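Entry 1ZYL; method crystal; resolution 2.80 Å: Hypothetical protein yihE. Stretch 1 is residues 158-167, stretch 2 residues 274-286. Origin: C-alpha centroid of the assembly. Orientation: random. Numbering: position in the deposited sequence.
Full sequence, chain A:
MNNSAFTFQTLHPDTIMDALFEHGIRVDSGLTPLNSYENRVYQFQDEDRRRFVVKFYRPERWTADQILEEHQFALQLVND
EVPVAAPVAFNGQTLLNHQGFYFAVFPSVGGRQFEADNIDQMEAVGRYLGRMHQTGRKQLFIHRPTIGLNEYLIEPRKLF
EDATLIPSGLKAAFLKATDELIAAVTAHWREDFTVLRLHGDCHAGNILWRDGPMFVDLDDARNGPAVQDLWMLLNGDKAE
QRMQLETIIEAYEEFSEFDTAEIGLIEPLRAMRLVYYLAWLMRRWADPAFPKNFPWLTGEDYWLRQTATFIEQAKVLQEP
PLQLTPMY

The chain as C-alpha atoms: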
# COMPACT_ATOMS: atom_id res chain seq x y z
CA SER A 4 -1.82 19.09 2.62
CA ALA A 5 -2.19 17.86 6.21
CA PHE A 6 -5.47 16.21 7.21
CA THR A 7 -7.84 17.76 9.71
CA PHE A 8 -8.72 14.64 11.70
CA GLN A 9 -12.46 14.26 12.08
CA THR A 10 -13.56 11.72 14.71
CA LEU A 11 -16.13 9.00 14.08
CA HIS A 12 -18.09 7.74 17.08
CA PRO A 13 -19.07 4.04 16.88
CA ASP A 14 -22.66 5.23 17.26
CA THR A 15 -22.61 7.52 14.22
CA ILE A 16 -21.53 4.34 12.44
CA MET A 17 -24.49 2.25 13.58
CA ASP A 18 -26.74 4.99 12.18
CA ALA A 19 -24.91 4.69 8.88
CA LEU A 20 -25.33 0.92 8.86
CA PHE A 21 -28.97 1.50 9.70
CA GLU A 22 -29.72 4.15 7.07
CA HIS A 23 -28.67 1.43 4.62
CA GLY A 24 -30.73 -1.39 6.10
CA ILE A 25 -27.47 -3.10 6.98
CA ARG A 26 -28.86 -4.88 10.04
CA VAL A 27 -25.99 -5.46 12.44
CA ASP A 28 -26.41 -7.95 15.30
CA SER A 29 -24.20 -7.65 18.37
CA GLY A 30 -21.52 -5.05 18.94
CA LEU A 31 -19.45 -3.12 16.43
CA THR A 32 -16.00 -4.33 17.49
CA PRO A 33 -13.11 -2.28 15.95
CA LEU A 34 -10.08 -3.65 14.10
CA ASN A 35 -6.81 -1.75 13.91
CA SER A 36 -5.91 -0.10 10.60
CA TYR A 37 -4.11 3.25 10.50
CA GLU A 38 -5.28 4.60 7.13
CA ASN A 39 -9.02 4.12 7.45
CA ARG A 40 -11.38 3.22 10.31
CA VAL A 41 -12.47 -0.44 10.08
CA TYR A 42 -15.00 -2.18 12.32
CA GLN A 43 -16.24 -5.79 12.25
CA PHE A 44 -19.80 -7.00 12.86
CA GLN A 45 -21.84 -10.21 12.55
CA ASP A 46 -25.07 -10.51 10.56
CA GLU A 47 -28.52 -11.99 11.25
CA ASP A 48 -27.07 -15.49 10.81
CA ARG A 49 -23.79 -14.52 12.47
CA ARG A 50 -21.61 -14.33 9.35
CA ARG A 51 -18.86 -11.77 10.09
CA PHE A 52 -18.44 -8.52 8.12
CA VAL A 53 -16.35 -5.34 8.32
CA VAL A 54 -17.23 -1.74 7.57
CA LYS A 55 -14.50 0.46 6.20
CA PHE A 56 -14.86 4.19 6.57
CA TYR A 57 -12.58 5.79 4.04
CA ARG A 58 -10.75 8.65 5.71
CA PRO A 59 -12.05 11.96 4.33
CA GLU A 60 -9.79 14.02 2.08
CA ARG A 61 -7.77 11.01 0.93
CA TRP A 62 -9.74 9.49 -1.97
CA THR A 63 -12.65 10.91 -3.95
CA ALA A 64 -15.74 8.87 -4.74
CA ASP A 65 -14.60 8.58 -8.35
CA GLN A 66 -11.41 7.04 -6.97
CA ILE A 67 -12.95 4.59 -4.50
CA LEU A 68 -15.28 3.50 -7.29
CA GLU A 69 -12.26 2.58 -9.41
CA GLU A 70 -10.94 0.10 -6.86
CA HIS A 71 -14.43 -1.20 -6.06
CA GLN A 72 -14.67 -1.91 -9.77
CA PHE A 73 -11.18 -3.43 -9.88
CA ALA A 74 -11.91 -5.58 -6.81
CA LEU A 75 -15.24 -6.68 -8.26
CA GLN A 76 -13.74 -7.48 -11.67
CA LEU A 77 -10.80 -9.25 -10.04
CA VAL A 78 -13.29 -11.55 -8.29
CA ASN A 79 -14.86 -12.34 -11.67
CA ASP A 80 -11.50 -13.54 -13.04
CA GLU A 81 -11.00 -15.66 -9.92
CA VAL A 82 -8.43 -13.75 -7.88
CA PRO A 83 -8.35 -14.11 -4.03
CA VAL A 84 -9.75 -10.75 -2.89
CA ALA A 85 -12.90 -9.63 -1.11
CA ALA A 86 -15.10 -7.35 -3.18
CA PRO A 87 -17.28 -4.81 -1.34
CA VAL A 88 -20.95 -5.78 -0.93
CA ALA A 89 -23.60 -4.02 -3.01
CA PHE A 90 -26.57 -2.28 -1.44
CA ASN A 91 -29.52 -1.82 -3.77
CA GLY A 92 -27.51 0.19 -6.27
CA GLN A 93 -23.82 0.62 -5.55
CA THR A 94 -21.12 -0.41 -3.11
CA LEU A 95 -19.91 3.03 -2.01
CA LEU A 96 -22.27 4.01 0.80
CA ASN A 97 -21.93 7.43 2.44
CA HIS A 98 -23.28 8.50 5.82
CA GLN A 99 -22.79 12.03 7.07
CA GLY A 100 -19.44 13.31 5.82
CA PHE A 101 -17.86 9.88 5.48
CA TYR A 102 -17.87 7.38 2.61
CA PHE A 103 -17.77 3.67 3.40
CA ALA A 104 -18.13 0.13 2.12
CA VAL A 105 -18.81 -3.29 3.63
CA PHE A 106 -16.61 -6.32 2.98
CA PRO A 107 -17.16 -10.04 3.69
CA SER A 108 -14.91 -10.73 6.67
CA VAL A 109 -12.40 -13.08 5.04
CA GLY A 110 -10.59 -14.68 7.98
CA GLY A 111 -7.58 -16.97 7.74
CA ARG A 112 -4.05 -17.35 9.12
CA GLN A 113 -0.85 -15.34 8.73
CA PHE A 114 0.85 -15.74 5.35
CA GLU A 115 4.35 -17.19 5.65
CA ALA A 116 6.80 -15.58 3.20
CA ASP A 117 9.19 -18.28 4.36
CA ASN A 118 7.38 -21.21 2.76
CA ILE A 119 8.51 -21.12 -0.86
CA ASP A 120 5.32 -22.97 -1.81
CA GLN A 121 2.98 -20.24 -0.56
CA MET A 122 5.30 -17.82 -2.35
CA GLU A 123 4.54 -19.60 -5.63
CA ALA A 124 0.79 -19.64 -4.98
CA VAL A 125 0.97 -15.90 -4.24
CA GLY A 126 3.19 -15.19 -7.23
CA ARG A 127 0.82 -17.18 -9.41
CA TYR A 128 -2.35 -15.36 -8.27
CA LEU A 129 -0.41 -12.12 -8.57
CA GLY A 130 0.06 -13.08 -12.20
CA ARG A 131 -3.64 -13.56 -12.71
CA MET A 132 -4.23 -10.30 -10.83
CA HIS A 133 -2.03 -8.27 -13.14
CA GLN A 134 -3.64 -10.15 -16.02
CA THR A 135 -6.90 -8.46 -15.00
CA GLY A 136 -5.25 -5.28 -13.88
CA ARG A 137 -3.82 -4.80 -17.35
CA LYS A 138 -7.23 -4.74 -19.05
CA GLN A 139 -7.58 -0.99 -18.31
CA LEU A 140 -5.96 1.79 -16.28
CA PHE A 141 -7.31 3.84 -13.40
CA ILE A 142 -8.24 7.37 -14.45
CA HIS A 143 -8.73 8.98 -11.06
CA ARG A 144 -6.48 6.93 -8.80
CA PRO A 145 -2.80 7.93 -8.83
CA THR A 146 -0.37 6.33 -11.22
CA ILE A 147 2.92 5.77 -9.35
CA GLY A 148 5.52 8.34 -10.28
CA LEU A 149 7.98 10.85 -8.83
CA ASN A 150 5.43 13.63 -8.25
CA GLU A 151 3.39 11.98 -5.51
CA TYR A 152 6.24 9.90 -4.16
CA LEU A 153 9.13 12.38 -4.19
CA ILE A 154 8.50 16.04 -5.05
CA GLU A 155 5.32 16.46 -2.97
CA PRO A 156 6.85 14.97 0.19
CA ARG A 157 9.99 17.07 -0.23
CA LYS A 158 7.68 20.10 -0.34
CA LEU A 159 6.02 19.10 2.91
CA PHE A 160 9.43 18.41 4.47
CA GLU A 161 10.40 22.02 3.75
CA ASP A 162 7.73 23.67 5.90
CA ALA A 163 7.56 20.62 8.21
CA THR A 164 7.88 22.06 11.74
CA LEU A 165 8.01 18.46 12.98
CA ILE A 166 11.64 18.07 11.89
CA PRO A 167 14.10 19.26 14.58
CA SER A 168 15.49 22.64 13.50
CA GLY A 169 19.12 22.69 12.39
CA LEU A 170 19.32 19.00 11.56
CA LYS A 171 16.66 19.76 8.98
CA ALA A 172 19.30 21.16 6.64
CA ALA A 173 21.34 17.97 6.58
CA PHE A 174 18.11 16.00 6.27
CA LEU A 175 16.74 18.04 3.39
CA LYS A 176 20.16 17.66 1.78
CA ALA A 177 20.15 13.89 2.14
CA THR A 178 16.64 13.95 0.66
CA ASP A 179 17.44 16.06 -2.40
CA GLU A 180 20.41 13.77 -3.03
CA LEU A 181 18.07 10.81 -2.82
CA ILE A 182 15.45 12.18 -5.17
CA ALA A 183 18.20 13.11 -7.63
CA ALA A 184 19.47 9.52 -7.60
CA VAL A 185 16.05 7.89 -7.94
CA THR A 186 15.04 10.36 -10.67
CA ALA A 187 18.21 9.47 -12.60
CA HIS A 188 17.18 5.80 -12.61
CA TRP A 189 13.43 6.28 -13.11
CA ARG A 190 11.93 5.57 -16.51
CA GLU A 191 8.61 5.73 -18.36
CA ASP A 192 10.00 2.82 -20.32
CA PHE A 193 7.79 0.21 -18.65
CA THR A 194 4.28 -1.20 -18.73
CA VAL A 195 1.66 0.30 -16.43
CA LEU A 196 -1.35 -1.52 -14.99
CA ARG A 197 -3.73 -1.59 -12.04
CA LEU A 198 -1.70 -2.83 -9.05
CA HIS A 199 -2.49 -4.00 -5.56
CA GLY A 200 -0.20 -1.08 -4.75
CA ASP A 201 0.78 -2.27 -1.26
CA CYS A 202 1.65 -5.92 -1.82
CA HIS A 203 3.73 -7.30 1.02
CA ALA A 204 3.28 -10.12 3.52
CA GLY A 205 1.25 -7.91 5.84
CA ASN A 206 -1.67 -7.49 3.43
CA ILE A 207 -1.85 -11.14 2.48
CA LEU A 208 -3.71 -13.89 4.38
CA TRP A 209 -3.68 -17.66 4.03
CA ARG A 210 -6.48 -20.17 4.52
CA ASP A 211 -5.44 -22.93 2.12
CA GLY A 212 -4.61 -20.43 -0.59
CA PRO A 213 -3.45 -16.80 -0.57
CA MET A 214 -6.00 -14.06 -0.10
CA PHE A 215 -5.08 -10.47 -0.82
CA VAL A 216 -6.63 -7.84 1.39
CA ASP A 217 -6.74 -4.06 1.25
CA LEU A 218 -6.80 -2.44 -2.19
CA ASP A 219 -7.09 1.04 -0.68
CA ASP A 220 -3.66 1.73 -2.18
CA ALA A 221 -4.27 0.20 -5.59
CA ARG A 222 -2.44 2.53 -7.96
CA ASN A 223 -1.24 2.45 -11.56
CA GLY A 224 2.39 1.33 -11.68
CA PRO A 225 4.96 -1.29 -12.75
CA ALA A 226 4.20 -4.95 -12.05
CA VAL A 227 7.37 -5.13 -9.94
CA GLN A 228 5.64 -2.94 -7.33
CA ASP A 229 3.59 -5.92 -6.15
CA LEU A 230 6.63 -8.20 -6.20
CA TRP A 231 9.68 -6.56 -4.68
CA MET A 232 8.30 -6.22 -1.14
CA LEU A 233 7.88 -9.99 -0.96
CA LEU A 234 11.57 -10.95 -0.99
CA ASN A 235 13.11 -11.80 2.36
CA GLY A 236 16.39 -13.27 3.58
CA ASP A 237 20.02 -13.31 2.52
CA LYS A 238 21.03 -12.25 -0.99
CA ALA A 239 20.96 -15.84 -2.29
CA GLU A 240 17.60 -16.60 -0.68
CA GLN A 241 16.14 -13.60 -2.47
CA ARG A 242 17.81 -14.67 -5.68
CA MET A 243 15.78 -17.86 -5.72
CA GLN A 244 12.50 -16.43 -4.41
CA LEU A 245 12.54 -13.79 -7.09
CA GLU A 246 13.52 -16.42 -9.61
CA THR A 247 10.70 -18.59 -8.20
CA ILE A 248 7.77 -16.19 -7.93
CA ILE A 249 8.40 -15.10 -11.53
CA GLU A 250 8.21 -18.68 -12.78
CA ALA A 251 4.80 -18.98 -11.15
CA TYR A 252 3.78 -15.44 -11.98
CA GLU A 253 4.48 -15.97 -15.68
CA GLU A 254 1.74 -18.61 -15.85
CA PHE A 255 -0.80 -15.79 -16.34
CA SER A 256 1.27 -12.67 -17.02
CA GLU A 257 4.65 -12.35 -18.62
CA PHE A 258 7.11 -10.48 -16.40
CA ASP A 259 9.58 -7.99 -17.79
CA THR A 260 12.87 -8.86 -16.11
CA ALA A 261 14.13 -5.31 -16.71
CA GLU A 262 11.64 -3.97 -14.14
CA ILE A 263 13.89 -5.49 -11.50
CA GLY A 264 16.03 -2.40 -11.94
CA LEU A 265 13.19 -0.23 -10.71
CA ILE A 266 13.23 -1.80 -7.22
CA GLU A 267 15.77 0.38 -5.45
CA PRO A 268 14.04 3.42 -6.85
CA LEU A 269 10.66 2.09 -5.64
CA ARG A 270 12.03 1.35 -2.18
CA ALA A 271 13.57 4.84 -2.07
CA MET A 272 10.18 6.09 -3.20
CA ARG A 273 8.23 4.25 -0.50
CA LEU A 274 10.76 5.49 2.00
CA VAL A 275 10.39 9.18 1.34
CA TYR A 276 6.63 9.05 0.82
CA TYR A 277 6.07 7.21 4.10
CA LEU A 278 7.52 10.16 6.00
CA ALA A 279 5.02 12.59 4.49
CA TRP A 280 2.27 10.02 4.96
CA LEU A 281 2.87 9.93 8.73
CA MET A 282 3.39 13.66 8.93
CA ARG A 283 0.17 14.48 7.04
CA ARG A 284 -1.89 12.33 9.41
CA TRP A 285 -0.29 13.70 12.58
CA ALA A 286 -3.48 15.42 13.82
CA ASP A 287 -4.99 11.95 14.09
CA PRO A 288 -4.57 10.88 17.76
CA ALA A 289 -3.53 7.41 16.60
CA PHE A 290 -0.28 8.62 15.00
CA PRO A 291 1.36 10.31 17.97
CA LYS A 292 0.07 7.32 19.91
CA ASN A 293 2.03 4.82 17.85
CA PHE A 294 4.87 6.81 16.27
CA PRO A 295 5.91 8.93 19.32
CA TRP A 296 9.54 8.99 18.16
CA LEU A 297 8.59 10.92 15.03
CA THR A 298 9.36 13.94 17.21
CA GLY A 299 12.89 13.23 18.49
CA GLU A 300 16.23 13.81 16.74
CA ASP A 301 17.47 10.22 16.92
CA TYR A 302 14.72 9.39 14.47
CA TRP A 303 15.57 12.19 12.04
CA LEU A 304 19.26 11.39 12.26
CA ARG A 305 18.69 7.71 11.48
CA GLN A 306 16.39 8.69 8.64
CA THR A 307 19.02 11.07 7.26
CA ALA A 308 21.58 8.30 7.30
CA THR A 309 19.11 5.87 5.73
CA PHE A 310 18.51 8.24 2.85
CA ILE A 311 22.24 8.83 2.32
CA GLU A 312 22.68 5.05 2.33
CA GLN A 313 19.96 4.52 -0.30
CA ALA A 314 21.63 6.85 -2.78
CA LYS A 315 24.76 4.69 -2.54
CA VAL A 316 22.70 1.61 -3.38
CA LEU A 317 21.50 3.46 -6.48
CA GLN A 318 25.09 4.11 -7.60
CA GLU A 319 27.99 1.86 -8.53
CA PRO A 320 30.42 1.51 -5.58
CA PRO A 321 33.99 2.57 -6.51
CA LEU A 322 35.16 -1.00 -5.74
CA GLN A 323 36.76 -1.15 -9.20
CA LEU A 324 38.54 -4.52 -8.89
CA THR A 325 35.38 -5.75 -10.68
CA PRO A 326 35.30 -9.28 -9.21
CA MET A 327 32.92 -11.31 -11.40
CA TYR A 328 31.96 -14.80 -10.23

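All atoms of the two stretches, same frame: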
# COMPACT_ATOMS: atom_id res chain seq x y z
N LYS A 158 8.30 18.80 -0.57
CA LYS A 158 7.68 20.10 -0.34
C LYS A 158 7.14 20.20 1.08
O LYS A 158 7.25 21.23 1.72
CB LYS A 158 6.54 20.34 -1.33
CG LYS A 158 6.98 20.57 -2.75
CD LYS A 158 5.78 20.81 -3.66
CE LYS A 158 6.21 20.93 -5.11
NZ LYS A 158 7.32 21.92 -5.27
N LEU A 159 6.55 19.11 1.56
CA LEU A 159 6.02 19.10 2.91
C LEU A 159 7.22 19.24 3.84
O LEU A 159 7.25 20.12 4.70
CB LEU A 159 5.32 17.77 3.17
CG LEU A 159 4.41 17.71 4.40
CD1 LEU A 159 3.34 18.78 4.27
CD2 LEU A 159 3.78 16.33 4.53
N PHE A 160 8.23 18.39 3.65
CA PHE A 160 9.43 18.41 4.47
C PHE A 160 9.97 19.83 4.69
O PHE A 160 10.44 20.16 5.79
CB PHE A 160 10.54 17.57 3.81
CG PHE A 160 10.23 16.09 3.72
CD1 PHE A 160 11.11 15.23 3.08
CD2 PHE A 160 9.07 15.56 4.28
CE1 PHE A 160 10.85 13.86 2.99
CE2 PHE A 160 8.80 14.20 4.19
CZ PHE A 160 9.70 13.35 3.54
N GLU A 161 9.90 20.66 3.66
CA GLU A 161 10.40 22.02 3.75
C GLU A 161 9.80 22.79 4.91
O GLU A 161 10.51 23.23 5.81
CB GLU A 161 10.10 22.77 2.46
CG GLU A 161 10.73 24.14 2.40
CD GLU A 161 12.22 24.08 2.14
OE1 GLU A 161 12.89 25.13 2.25
OE2 GLU A 161 12.73 22.98 1.83
N ASP A 162 8.48 22.94 4.88
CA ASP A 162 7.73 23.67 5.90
C ASP A 162 7.18 22.74 6.99
O ASP A 162 6.13 23.01 7.59
CB ASP A 162 6.57 24.40 5.22
CG ASP A 162 7.03 25.23 4.04
OD1 ASP A 162 6.31 25.29 3.02
OD2 ASP A 162 8.12 25.84 4.13
N ALA A 163 7.93 21.66 7.25
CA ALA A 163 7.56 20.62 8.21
C ALA A 163 7.21 20.99 9.65
O ALA A 163 6.13 20.63 10.12
CB ALA A 163 8.65 19.54 8.23
N THR A 164 8.11 21.68 10.34
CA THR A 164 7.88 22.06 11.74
C THR A 164 8.20 20.88 12.65
O THR A 164 8.77 21.05 13.72
CB THR A 164 6.40 22.44 12.04
OG1 THR A 164 6.10 23.73 11.50
CG2 THR A 164 6.15 22.44 13.54
N LEU A 165 7.81 19.69 12.21
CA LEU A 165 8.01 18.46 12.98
C LEU A 165 9.43 17.90 12.90
O LEU A 165 9.76 16.94 13.60
CB LEU A 165 7.00 17.42 12.51
CG LEU A 165 6.49 16.46 13.57
CD1 LEU A 165 5.98 17.26 14.76
CD2 LEU A 165 5.37 15.62 12.99
N ILE A 166 10.26 18.50 12.05
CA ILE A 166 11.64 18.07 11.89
C ILE A 166 12.50 18.99 12.76
O ILE A 166 12.47 20.20 12.58
CB ILE A 166 12.10 18.22 10.41
CG1 ILE A 166 11.31 17.26 9.51
CG2 ILE A 166 13.59 17.98 10.30
CD1 ILE A 166 11.50 17.51 8.01
N PRO A 167 13.24 18.44 13.72
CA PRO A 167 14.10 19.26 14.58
C PRO A 167 14.90 20.30 13.79
O PRO A 167 15.62 19.97 12.85
CB PRO A 167 15.00 18.23 15.25
CG PRO A 167 14.06 17.10 15.48
CD PRO A 167 13.24 17.04 14.18
N LEU A 274 10.10 4.97 0.83
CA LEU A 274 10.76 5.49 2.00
C LEU A 274 10.43 6.95 2.22
O LEU A 274 9.96 7.33 3.30
CB LEU A 274 12.27 5.31 1.88
CG LEU A 274 12.95 4.52 2.99
CD1 LEU A 274 12.20 3.24 3.27
CD2 LEU A 274 14.36 4.24 2.57
N VAL A 275 10.66 7.77 1.21
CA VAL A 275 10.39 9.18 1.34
C VAL A 275 8.90 9.51 1.43
O VAL A 275 8.52 10.44 2.14
CB VAL A 275 11.06 9.97 0.20
CG1 VAL A 275 10.80 9.27 -1.10
CG2 VAL A 275 10.53 11.39 0.16
N TYR A 276 8.05 8.76 0.74
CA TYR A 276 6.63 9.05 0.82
C TYR A 276 6.08 8.76 2.21
O TYR A 276 5.28 9.52 2.75
CB TYR A 276 5.84 8.24 -0.22
CG TYR A 276 4.34 8.49 -0.16
CD1 TYR A 276 3.79 9.71 -0.57
CD2 TYR A 276 3.48 7.54 0.38
CE1 TYR A 276 2.42 9.98 -0.45
CE2 TYR A 276 2.11 7.79 0.51
CZ TYR A 276 1.59 9.01 0.09
OH TYR A 276 0.23 9.25 0.23
N TYR A 277 6.52 7.64 2.78
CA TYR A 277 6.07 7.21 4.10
C TYR A 277 6.28 8.26 5.20
O TYR A 277 5.56 8.29 6.20
CB TYR A 277 6.77 5.90 4.48
CG TYR A 277 6.54 5.45 5.89
CD1 TYR A 277 7.36 5.88 6.92
CD2 TYR A 277 5.50 4.57 6.20
CE1 TYR A 277 7.17 5.45 8.23
CE2 TYR A 277 5.29 4.12 7.52
CZ TYR A 277 6.14 4.57 8.53
OH TYR A 277 5.96 4.14 9.82
N LEU A 278 7.26 9.13 5.01
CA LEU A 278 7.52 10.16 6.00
C LEU A 278 6.46 11.23 5.90
O LEU A 278 6.01 11.75 6.92
CB LEU A 278 8.92 10.76 5.81
CG LEU A 278 10.02 10.29 6.77
CD1 LEU A 278 10.20 8.79 6.69
CD2 LEU A 278 11.30 10.99 6.43
N ALA A 279 6.05 11.57 4.68
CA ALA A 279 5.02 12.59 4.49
C ALA A 279 3.68 12.01 4.93
O ALA A 279 2.84 12.69 5.52
CB ALA A 279 4.97 13.02 3.03
N TRP A 280 3.49 10.73 4.62
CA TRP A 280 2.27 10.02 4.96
C TRP A 280 2.01 10.16 6.45
O TRP A 280 0.93 10.55 6.85
CB TRP A 280 2.41 8.55 4.57
CG TRP A 280 1.20 7.73 4.84
CD1 TRP A 280 0.09 7.64 4.08
CD2 TRP A 280 1.00 6.86 5.96
NE1 TRP A 280 -0.81 6.76 4.64
CE2 TRP A 280 -0.27 6.26 5.79
CE3 TRP A 280 1.77 6.52 7.07
CZ2 TRP A 280 -0.79 5.33 6.71
CZ3 TRP A 280 1.26 5.60 7.99
CH2 TRP A 280 -0.01 5.02 7.80
N LEU A 281 3.00 9.82 7.27
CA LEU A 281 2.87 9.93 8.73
C LEU A 281 2.64 11.37 9.11
O LEU A 281 1.70 11.68 9.82
CB LEU A 281 4.13 9.44 9.43
CG LEU A 281 4.38 7.94 9.49
CD1 LEU A 281 5.82 7.71 9.88
CD2 LEU A 281 3.43 7.30 10.48
N MET A 282 3.51 12.25 8.64
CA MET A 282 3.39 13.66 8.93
C MET A 282 1.99 14.19 8.63
O MET A 282 1.36 14.77 9.50
CB MET A 282 4.44 14.45 8.13
CG MET A 282 5.88 14.03 8.43
SD MET A 282 7.17 14.98 7.57
CE MET A 282 7.37 16.29 8.71
N ARG A 283 1.49 13.97 7.42
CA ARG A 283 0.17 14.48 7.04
C ARG A 283 -0.98 14.04 7.94
O ARG A 283 -1.96 14.76 8.08
CB ARG A 283 -0.17 14.11 5.60
CG ARG A 283 0.56 14.93 4.55
CD ARG A 283 0.50 14.26 3.19
NE ARG A 283 1.40 14.89 2.24
CZ ARG A 283 1.83 14.32 1.11
NH1 ARG A 283 2.65 14.99 0.31
NH2 ARG A 283 1.45 13.09 0.80
N ARG A 284 -0.85 12.87 8.54
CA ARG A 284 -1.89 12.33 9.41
C ARG A 284 -1.59 12.55 10.89
O ARG A 284 -2.20 11.93 11.75
CB ARG A 284 -2.01 10.83 9.14
CG ARG A 284 -2.38 10.51 7.71
CD ARG A 284 -2.12 9.05 7.33
NE ARG A 284 -2.88 8.68 6.14
CZ ARG A 284 -2.75 9.25 4.94
NH1 ARG A 284 -3.51 8.84 3.94
NH2 ARG A 284 -1.87 10.23 4.74
N TRP A 285 -0.67 13.45 11.19
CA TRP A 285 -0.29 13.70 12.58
C TRP A 285 -1.39 14.21 13.51
O TRP A 285 -1.34 13.97 14.70
CB TRP A 285 0.89 14.68 12.62
CG TRP A 285 1.67 14.62 13.88
CD1 TRP A 285 1.91 15.65 14.75
CD2 TRP A 285 2.36 13.49 14.41
NE1 TRP A 285 2.70 15.22 15.79
CE2 TRP A 285 2.98 13.90 15.61
CE3 TRP A 285 2.50 12.16 14.00
CZ2 TRP A 285 3.74 13.02 16.39
CZ3 TRP A 285 3.25 11.29 14.77
CH2 TRP A 285 3.86 11.73 15.95
N ALA A 286 -2.39 14.91 12.97
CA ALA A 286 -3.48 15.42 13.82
C ALA A 286 -4.41 14.31 14.27
O ALA A 286 -5.31 14.53 15.08
CB ALA A 286 -4.27 16.49 13.07

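The end of one helix and the loop that follows it pack against a second helix of the same chain through an apolar contact that buries 494 Å², with no hydrogen bond crossing between the two stretches. Phe160 is the knob: its side chain sits in a hole formed by Val275, Leu278, Ala279 and Met282. Phe160 CZ lies 3.5 Å from Leu278 CB, and Phe160 CE1 lies 3.8 Å from Val275 CG2. The ring also meets helix backbone at its edge, with Phe160 CZ 3.4 Å from Val275 O, so the aromatic rim reaches down to the main chain. Met282 SD approaches the same ring obliquely, 3.8 Å from Phe160 CE2. Beyond the sulfur, the Met282 methyl serves the loop: CE is 3.5 Å from Ala163 CB, 4.0 Å from Leu165 CB and 4.1 Å from Ile166 CG1. One long, flexible side chain thereby touches both the helix and the segment after it. Leu159 points toward the second helix, its CD2 lying 3.8 Å from Ala279 CB and 3.5 Å from Arg283 CG, a contact with the aliphatic part of the arginine. At the other end, Leu165 CD2 stands 3.7 Å from the centroid of the five-membered ring of Trp285, 2° off the normal, a CH-pi contact almost squarely over the face.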